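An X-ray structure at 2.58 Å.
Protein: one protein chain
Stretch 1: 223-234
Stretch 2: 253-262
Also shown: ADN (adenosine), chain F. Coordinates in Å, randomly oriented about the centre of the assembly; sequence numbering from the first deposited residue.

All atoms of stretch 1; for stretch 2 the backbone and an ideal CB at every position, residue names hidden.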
ATOM      1  N   VAL C 223      -6.884  -8.543 -13.809  1.00 34.74           N
ATOM      2  CA  VAL C 223      -5.585  -9.085 -14.166  1.00 34.29           C
ATOM      3  C   VAL C 223      -4.554  -8.558 -13.198  1.00 33.42           C
ATOM      4  O   VAL C 223      -4.349  -7.346 -13.083  1.00 34.89           O
ATOM      5  CB  VAL C 223      -5.180  -8.684 -15.587  1.00 35.45           C
ATOM      6  CG1 VAL C 223      -3.763  -9.171 -15.906  1.00 34.09           C
ATOM      7  CG2 VAL C 223      -6.215  -9.228 -16.574  1.00 36.67           C
ATOM      8  N   TRP C 224      -3.909  -9.486 -12.506  1.00 31.78           N
ATOM      9  CA  TRP C 224      -2.929  -9.169 -11.493  1.00 30.70           C
ATOM     10  C   TRP C 224      -1.578  -9.668 -11.957  1.00 30.75           C
ATOM     11  O   TRP C 224      -1.430 -10.846 -12.243  1.00 32.39           O
ATOM     12  CB  TRP C 224      -3.318  -9.856 -10.206  1.00 29.76           C
ATOM     13  CG  TRP C 224      -2.381  -9.640  -9.110  1.00 30.00           C
ATOM     14  CD1 TRP C 224      -1.190 -10.271  -8.912  1.00 30.77           C
ATOM     15  CD2 TRP C 224      -2.549  -8.743  -8.019  1.00 29.13           C
ATOM     16  NE1 TRP C 224      -0.611  -9.831  -7.751  1.00 30.17           N
ATOM     17  CE2 TRP C 224      -1.422  -8.887  -7.182  1.00 29.08           C
ATOM     18  CE3 TRP C 224      -3.541  -7.825  -7.667  1.00 28.66           C
ATOM     19  CZ2 TRP C 224      -1.252  -8.143  -6.015  1.00 29.00           C
ATOM     20  CZ3 TRP C 224      -3.378  -7.092  -6.506  1.00 28.90           C
ATOM     21  CH2 TRP C 224      -2.238  -7.258  -5.689  1.00 28.52           C
ATOM     22  N   THR C 225      -0.602  -8.768 -12.033  1.00 30.18           N
ATOM     23  CA  THR C 225       0.753  -9.110 -12.444  1.00 29.19           C
ATOM     24  C   THR C 225       1.810  -8.755 -11.392  1.00 28.74           C
ATOM     25  O   THR C 225       2.026  -7.571 -11.069  1.00 28.45           O
ATOM     26  CB  THR C 225       1.111  -8.406 -13.762  1.00 29.39           C
ATOM     27  OG1 THR C 225       0.040  -8.590 -14.691  1.00 30.67           O
ATOM     28  CG2 THR C 225       2.411  -8.973 -14.350  1.00 28.89           C
ATOM     29  N   TYR C 226       2.469  -9.788 -10.865  1.00 28.06           N
ATOM     30  CA  TYR C 226       3.717  -9.610 -10.136  1.00 26.19           C
ATOM     31  C   TYR C 226       4.832  -9.269 -11.120  1.00 26.17           C
ATOM     32  O   TYR C 226       5.052  -9.996 -12.080  1.00 25.17           O
ATOM     33  CB  TYR C 226       4.076 -10.870  -9.376  1.00 25.49           C
ATOM     34  CG  TYR C 226       3.203 -11.099  -8.178  1.00 26.41           C
ATOM     35  CD1 TYR C 226       3.238 -10.217  -7.088  1.00 27.01           C
ATOM     36  CD2 TYR C 226       2.338 -12.186  -8.121  1.00 25.86           C
ATOM     37  CE1 TYR C 226       2.444 -10.421  -5.974  1.00 27.14           C
ATOM     38  CE2 TYR C 226       1.537 -12.398  -7.021  1.00 26.98           C
ATOM     39  CZ  TYR C 226       1.586 -11.520  -5.948  1.00 28.45           C
ATOM     40  OH  TYR C 226       0.775 -11.745  -4.847  1.00 30.70           O
ATOM     41  N   THR C 227       5.500  -8.140 -10.888  1.00 27.01           N
ATOM     42  CA  THR C 227       6.704  -7.762 -11.621  1.00 27.86           C
ATOM     43  C   THR C 227       7.933  -8.357 -10.955  1.00 28.50           C
ATOM     44  O   THR C 227       8.945  -8.586 -11.610  1.00 29.55           O
ATOM     45  CB  THR C 227       6.925  -6.245 -11.624  1.00 27.51           C
ATOM     46  OG1 THR C 227       7.160  -5.802 -10.279  1.00 27.58           O
ATOM     47  CG2 THR C 227       5.732  -5.528 -12.224  1.00 27.59           C
ATOM     48  N   GLY C 228       7.855  -8.560  -9.648  1.00 29.35           N
ATOM     49  CA  GLY C 228       8.931  -9.199  -8.905  1.00 31.50           C
ATOM     50  C   GLY C 228       9.882  -8.220  -8.242  1.00 33.27           C
ATOM     51  O   GLY C 228      10.773  -8.617  -7.487  1.00 34.01           O
ATOM     52  N   ARG C 229       9.706  -6.937  -8.519  1.00 35.39           N
ATOM     53  CA  ARG C 229      10.590  -5.928  -7.977  1.00 35.51           C
ATOM     54  C   ARG C 229       9.741  -4.797  -7.405  1.00 33.78           C
ATOM     55  O   ARG C 229       8.595  -4.616  -7.806  1.00 33.30           O
ATOM     56  CB  ARG C 229      11.577  -5.492  -9.074  1.00 39.30           C
ATOM     57  CG  ARG C 229      12.646  -6.569  -9.337  1.00 43.23           C
ATOM     58  CD  ARG C 229      13.554  -6.379 -10.556  1.00 46.97           C
ATOM     59  NE  ARG C 229      14.270  -5.097 -10.565  1.00 51.89           N
ATOM     60  CZ  ARG C 229      15.275  -4.760  -9.749  1.00 53.29           C
ATOM     61  NH1 ARG C 229      15.726  -5.604  -8.830  1.00 57.99           N
ATOM     62  NH2 ARG C 229      15.839  -3.558  -9.851  1.00 52.44           N
ATOM     63  N   PHE C 230      10.276  -4.092  -6.414  1.00 32.98           N
ATOM     64  CA  PHE C 230       9.625  -2.896  -5.850  1.00 31.45           C
ATOM     65  C   PHE C 230      10.315  -1.601  -6.261  1.00 31.25           C
ATOM     66  O   PHE C 230       9.837  -0.522  -5.948  1.00 31.48           O
ATOM     67  CB  PHE C 230       9.644  -2.947  -4.338  1.00 31.32           C
ATOM     68  CG  PHE C 230       8.574  -3.799  -3.748  1.00 32.34           C
ATOM     69  CD1 PHE C 230       7.239  -3.484  -3.943  1.00 32.52           C
ATOM     70  CD2 PHE C 230       8.896  -4.897  -2.950  1.00 31.88           C
ATOM     71  CE1 PHE C 230       6.240  -4.261  -3.376  1.00 32.10           C
ATOM     72  CE2 PHE C 230       7.903  -5.676  -2.392  1.00 31.43           C
ATOM     73  CZ  PHE C 230       6.574  -5.356  -2.601  1.00 31.14           C
ATOM     74  N   ASP C 231      11.419  -1.713  -6.987  1.00 31.91           N
ATOM     75  CA  ASP C 231      12.263  -0.567  -7.307  1.00 33.05           C
ATOM     76  C   ASP C 231      12.585  -0.447  -8.813  1.00 33.13           C
ATOM     77  O   ASP C 231      13.624   0.082  -9.163  1.00 33.17           O
ATOM     78  CB  ASP C 231      13.563  -0.699  -6.518  1.00 33.42           C
ATOM     79  CG  ASP C 231      14.346  -1.982  -6.868  1.00 33.92           C
ATOM     80  OD1 ASP C 231      13.770  -2.955  -7.421  1.00 33.27           O
ATOM     81  OD2 ASP C 231      15.556  -2.011  -6.569  1.00 35.78           O
ATOM     82  N   ASP C 232      11.712  -0.928  -9.696  1.00 32.46           N
ATOM     83  CA  ASP C 232      11.984  -0.882 -11.128  1.00 32.16           C
ATOM     84  C   ASP C 232      10.839  -0.191 -11.913  1.00 29.89           C
ATOM     85  O   ASP C 232      10.006  -0.855 -12.516  1.00 31.16           O
ATOM     86  CB  ASP C 232      12.256  -2.307 -11.638  1.00 33.25           C
ATOM     87  CG  ASP C 232      12.955  -2.337 -13.009  1.00 35.35           C
ATOM     88  OD1 ASP C 232      12.925  -1.320 -13.748  1.00 38.35           O
ATOM     89  OD2 ASP C 232      13.526  -3.396 -13.360  1.00 35.33           O
ATOM     90  N   PRO C 233      10.803   1.147 -11.909  1.00 26.87           N
ATOM     91  CA  PRO C 233       9.810   1.906 -12.684  1.00 27.06           C
ATOM     92  C   PRO C 233       9.691   1.545 -14.175  1.00 27.74           C
ATOM     93  O   PRO C 233       8.610   1.584 -14.729  1.00 27.96           O
ATOM     94  CB  PRO C 233      10.289   3.356 -12.547  1.00 26.14           C
ATOM     95  CG  PRO C 233      11.039   3.398 -11.266  1.00 26.10           C
ATOM     96  CD  PRO C 233      11.592   2.018 -11.017  1.00 26.61           C
ATOM     97  N   THR C 234      10.798   1.227 -14.825  1.00 29.70           N
ATOM     98  CA  THR C 234      10.781   0.898 -16.247  1.00 31.29           C
ATOM     99  C   THR C 234      10.023  -0.391 -16.489  1.00 30.79           C
ATOM    100  O   THR C 234       9.247  -0.492 -17.438  1.00 30.95           O
ATOM    101  CB  THR C 234      12.213   0.717 -16.795  1.00 33.22           C
ATOM    102  OG1 THR C 234      13.029   1.811 -16.359  1.00 34.77           O
ATOM    103  CG2 THR C 234      12.211   0.651 -18.325  1.00 33.13           C
ATOM    104  N   UNK C 253      -2.020   0.373  -8.237  1.00 26.94           N
ATOM    105  CA  UNK C 253      -0.570   0.334  -8.029  1.00 27.10           C
ATOM    106  C   UNK C 253      -0.171  -0.311  -6.727  1.00 26.57           C
ATOM    107  O   UNK C 253      -0.299   0.289  -5.682  1.00 26.84           O
ATOM    108  CB  UNK C 253       0.005   1.751  -8.080  1.00 27.10           C
ATOM    109  N   UNK C 254       0.323  -1.539  -6.787  1.00 27.36           N
ATOM    110  CA  UNK C 254       0.693  -2.265  -5.574  1.00 27.81           C
ATOM    111  C   UNK C 254       2.172  -2.704  -5.608  1.00 27.05           C
ATOM    112  O   UNK C 254       2.518  -3.813  -5.202  1.00 26.61           O
ATOM    113  CB  UNK C 254      -0.215  -3.484  -5.399  1.00 27.81           C
ATOM    114  N   UNK C 255       3.050  -1.797  -6.017  1.00 25.88           N
ATOM    115  CA  UNK C 255       4.437  -2.149  -6.306  1.00 24.90           C
ATOM    116  C   UNK C 255       5.481  -1.097  -5.897  1.00 23.69           C
ATOM    117  O   UNK C 255       6.553  -1.020  -6.502  1.00 23.82           O
ATOM    118  CB  UNK C 255       4.572  -2.420  -7.806  1.00 24.90           C
ATOM    119  N   UNK C 256       5.199  -0.309  -4.864  1.00 22.50           N
ATOM    120  CA  UNK C 256       6.098   0.787  -4.484  1.00 22.40           C
ATOM    121  C   UNK C 256       6.529   1.662  -5.666  1.00 22.14           C
ATOM    122  O   UNK C 256       5.713   2.091  -6.493  1.00 21.70           O
ATOM    123  CB  UNK C 256       7.342   0.214  -3.802  1.00 22.40           C
ATOM    124  N   UNK C 257       7.826   1.900  -5.764  1.00 21.80           N
ATOM    125  CA  UNK C 257       8.364   2.741  -6.811  1.00 22.15           C
ATOM    126  C   UNK C 257       8.023   2.187  -8.192  1.00 22.89           C
ATOM    127  O   UNK C 257       7.832   2.955  -9.144  1.00 22.76           O
ATOM    128  CB  UNK C 257       9.879   2.878  -6.651  1.00 22.15           C
ATOM    129  N   UNK C 258       7.974   0.861  -8.297  1.00 23.07           N
ATOM    130  CA  UNK C 258       7.742   0.209  -9.573  1.00 24.19           C
ATOM    131  C   UNK C 258       6.513   0.766 -10.267  1.00 23.93           C
ATOM    132  O   UNK C 258       6.539   1.008 -11.464  1.00 23.59           O
ATOM    133  CB  UNK C 258       7.595  -1.301  -9.378  1.00 24.19           C
ATOM    134  N   UNK C 259       5.436   0.996  -9.529  1.00 25.47           N
ATOM    135  CA  UNK C 259       4.206   1.437 -10.196  1.00 25.47           C
ATOM    136  C   UNK C 259       4.151   2.928 -10.469  1.00 25.42           C
ATOM    137  O   UNK C 259       3.105   3.420 -10.855  1.00 26.31           O
ATOM    138  CB  UNK C 259       2.994   1.045  -9.349  1.00 25.47           C
ATOM    139  N   UNK C 260       5.252   3.655 -10.276  1.00 25.20           N
ATOM    140  CA  UNK C 260       5.319   4.998 -10.828  1.00 25.46           C
ATOM    141  C   UNK C 260       5.412   4.865 -12.340  1.00 26.15           C
ATOM    142  O   UNK C 260       4.849   5.671 -13.064  1.00 28.87           O
ATOM    143  CB  UNK C 260       6.503   5.784 -10.260  1.00 25.46           C
ATOM    144  N   UNK C 261       6.101   3.836 -12.821  1.00 26.28           N
ATOM    145  CA  UNK C 261       6.092   3.517 -14.245  1.00 25.66           C
ATOM    146  C   UNK C 261       4.686   3.221 -14.715  1.00 25.74           C
ATOM    147  O   UNK C 261       4.276   3.642 -15.788  1.00 26.50           O
ATOM    148  CB  UNK C 261       7.008   2.328 -14.541  1.00 25.66           C
ATOM    149  N   UNK C 262       3.935   2.491 -13.911  1.00 25.25           N
ATOM    150  CA  UNK C 262       2.546   2.237 -14.242  1.00 26.20           C
ATOM    151  C   UNK C 262       1.820   3.536 -14.491  1.00 24.74           C
ATOM    152  O   UNK C 262       1.134   3.674 -15.492  1.00 23.46           O
ATOM    153  CB  UNK C 262       1.857   1.446 -13.128  1.00 26.20           C
TER
HETATM  154  O5' ADN F 501       3.378  -0.316  -2.827  1.00 24.76           O
HETATM  155  C5' ADN F 501       2.479  -1.393  -2.501  1.00 24.46           C
HETATM  156  C4' ADN F 501       2.906  -2.274  -1.322  1.00 25.00           C
HETATM  157  O4' ADN F 501       4.105  -3.001  -1.601  1.00 25.17           O
HETATM  158  C3' ADN F 501       3.196  -1.573   0.001  1.00 25.42           C
HETATM  159  O3' ADN F 501       2.001  -1.251   0.720  1.00 24.73           O
HETATM  160  C2' ADN F 501       4.084  -2.589   0.713  1.00 25.15           C
HETATM  161  O2' ADN F 501       3.343  -3.626   1.369  1.00 24.87           O
HETATM  162  C1' ADN F 501       4.880  -3.182  -0.420  1.00 25.20           C
HETATM  163  N9  ADN F 501       6.164  -2.477  -0.597  1.00 26.41           N
HETATM  164  C8  ADN F 501       6.377  -1.301  -1.233  1.00 26.73           C
HETATM  165  N7  ADN F 501       7.694  -0.961  -1.215  1.00 27.31           N
HETATM  166  C5  ADN F 501       8.334  -1.952  -0.557  1.00 28.16           C
HETATM  167  C6  ADN F 501       9.725  -2.257  -0.159  1.00 28.08           C
HETATM  168  N6  ADN F 501      10.714  -1.400  -0.475  1.00 28.70           N
HETATM  169  N1  ADN F 501       9.965  -3.398   0.532  1.00 28.31           N
HETATM  170  C2  ADN F 501       8.982  -4.261   0.867  1.00 27.77           C
HETATM  171  N3  ADN F 501       7.700  -4.051   0.543  1.00 28.04           N
HETATM  172  C4  ADN F 501       7.321  -2.941  -0.148  1.00 27.80           C

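Position 253 lies on a strand, out of reach of stretch 1; nothing of that stretch comes within 5.5 Å of its ideal CB, so the contact places no demand on it. The residue is Gly-253.

At 254 the CA-to-CB bond points toward stretch 1, and the ideal CB sits 4.3 Å from CH2 of Trp-224. An aromatic neighbour with no polar atom at that point favours an aliphatic side chain, and valine, isoleucine or leucine would all be plausible. Val-254 is found, in the t rotamer, and its CG2 packs 4.1 Å from Trp-224 CH2.

Position 255 points sideways. Its ideal CB is 4.6 Å from Arg-229 O and 4.8 Å from Phe-230 CD1, a mixed setting that does not single out one type; a small residue fits without needing a partner. Ala-255 opens a type II' turn that ends at 258, and its backbone lies by the edge of the Phe-230 ring.

Position 256 is far more restrictive. Its phi of 48° and psi of -131° suit the second place of such a turn, and positive phi favours glycine. The ligand adds a stronger argument, since the ideal CB would come within 2.9 Å of ADN N7, a clash. Gly-256 meets both conditions, and its backbone N donates a hydrogen bond of 2.7 Å to ADN O5'. Phe-230 lays one face of its ring against the same adenosine.

At 257 the bond again points toward stretch 1, with the ideal CB 4.2 Å from Asp-231 CA and 4.8 Å from Pro-233 CD. The proline ring offers an apolar surface, which leucine, isoleucine or methionine could cover. Leu-257 does so, its CG approaching Pro-233 CG to 3.5 Å.

Position 258 offers polar opportunities: the ideal CB is 3.8 Å from Arg-229 O, an acceptor, and the backbone N of Asp-232 is a donor nearby. A short hydroxyl side chain, serine or threonine, could serve both. Thr-258, in the m rotamer, donates from OG1 to Arg-229 O at 2.9 Å, while the same OG1 accepts a weak hydrogen bond from Asp-232 N at 3.3 Å. The methyl goes elsewhere, with CG2 3.9 Å from Thr-227 OG1. The backbone joins in through a weak bond from Thr-258 N to Phe-230 O, 3.3 Å long.

Position 259 points away from stretch 1, which therefore leaves the choice open. His-259 uses ND1 to accept a hydrogen bond from Ala-255 N (3.1 Å), a link between its side chain and the first residue of the turn.

Position 260 points sideways, its ideal CB 5.0 Å from Pro-233 CB, and many residues would do; it is Val-260.

At 261 the ideal CB would lie 1.8 Å from Pro-233 O, a clear clash, so glycine alone suits this backbone. Gly-261 lets the segments close up, and its CA makes a CA-H...O contact of 3.2 Å with Pro-233 O.

Position 262 is free of stretch 1, and its selenomethionine, Met-262, leads away from it.

Stretch 2 (253-262) GVAGLTHVGM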
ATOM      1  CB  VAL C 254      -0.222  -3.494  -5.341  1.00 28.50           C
ATOM      2  CG1 VAL C 254      -0.219  -3.872  -3.869  1.00 29.80           C
ATOM      3  CG2 VAL C 254      -1.650  -3.221  -5.789  1.00 28.88           C
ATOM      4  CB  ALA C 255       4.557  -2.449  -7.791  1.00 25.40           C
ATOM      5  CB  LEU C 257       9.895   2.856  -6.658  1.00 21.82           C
ATOM      6  CG  LEU C 257      10.645   3.627  -7.758  1.00 21.45           C
ATOM      7  CD1 LEU C 257      10.092   5.041  -7.926  1.00 21.20           C
ATOM      8  CD2 LEU C 257      12.134   3.665  -7.492  1.00 21.10           C
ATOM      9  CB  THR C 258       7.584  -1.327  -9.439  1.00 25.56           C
ATOM     10  OG1 THR C 258       8.689  -1.874  -8.708  1.00 25.66           O
ATOM     11  CG2 THR C 258       7.520  -1.998 -10.813  1.00 25.49           C
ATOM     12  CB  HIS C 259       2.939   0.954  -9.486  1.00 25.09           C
ATOM     13  CG  HIS C 259       2.648   1.638  -8.196  1.00 25.85           C
ATOM     14  ND1 HIS C 259       3.025   1.113  -6.988  1.00 26.08           N
ATOM     15  CD2 HIS C 259       1.971   2.775  -7.914  1.00 27.03           C
ATOM     16  CE1 HIS C 259       2.604   1.897  -6.012  1.00 26.59           C
ATOM     17  NE2 HIS C 259       1.963   2.915  -6.545  1.00 26.57           N
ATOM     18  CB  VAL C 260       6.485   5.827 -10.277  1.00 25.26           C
ATOM     19  CG1 VAL C 260       6.709   7.080 -11.127  1.00 24.87           C
ATOM     20  CG2 VAL C 260       6.202   6.209  -8.830  1.00 25.10           C
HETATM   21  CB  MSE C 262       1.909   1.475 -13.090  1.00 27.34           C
HETATM   22  CG  MSE C 262       0.520   0.973 -13.425  1.00 28.66           C
HETATM   23 SE   MSE C 262      -0.401   0.587 -11.730  1.00 31.90          SE
HETATM   24  CE  MSE C 262      -0.861   2.418 -11.139  1.00 31.49           C
TER
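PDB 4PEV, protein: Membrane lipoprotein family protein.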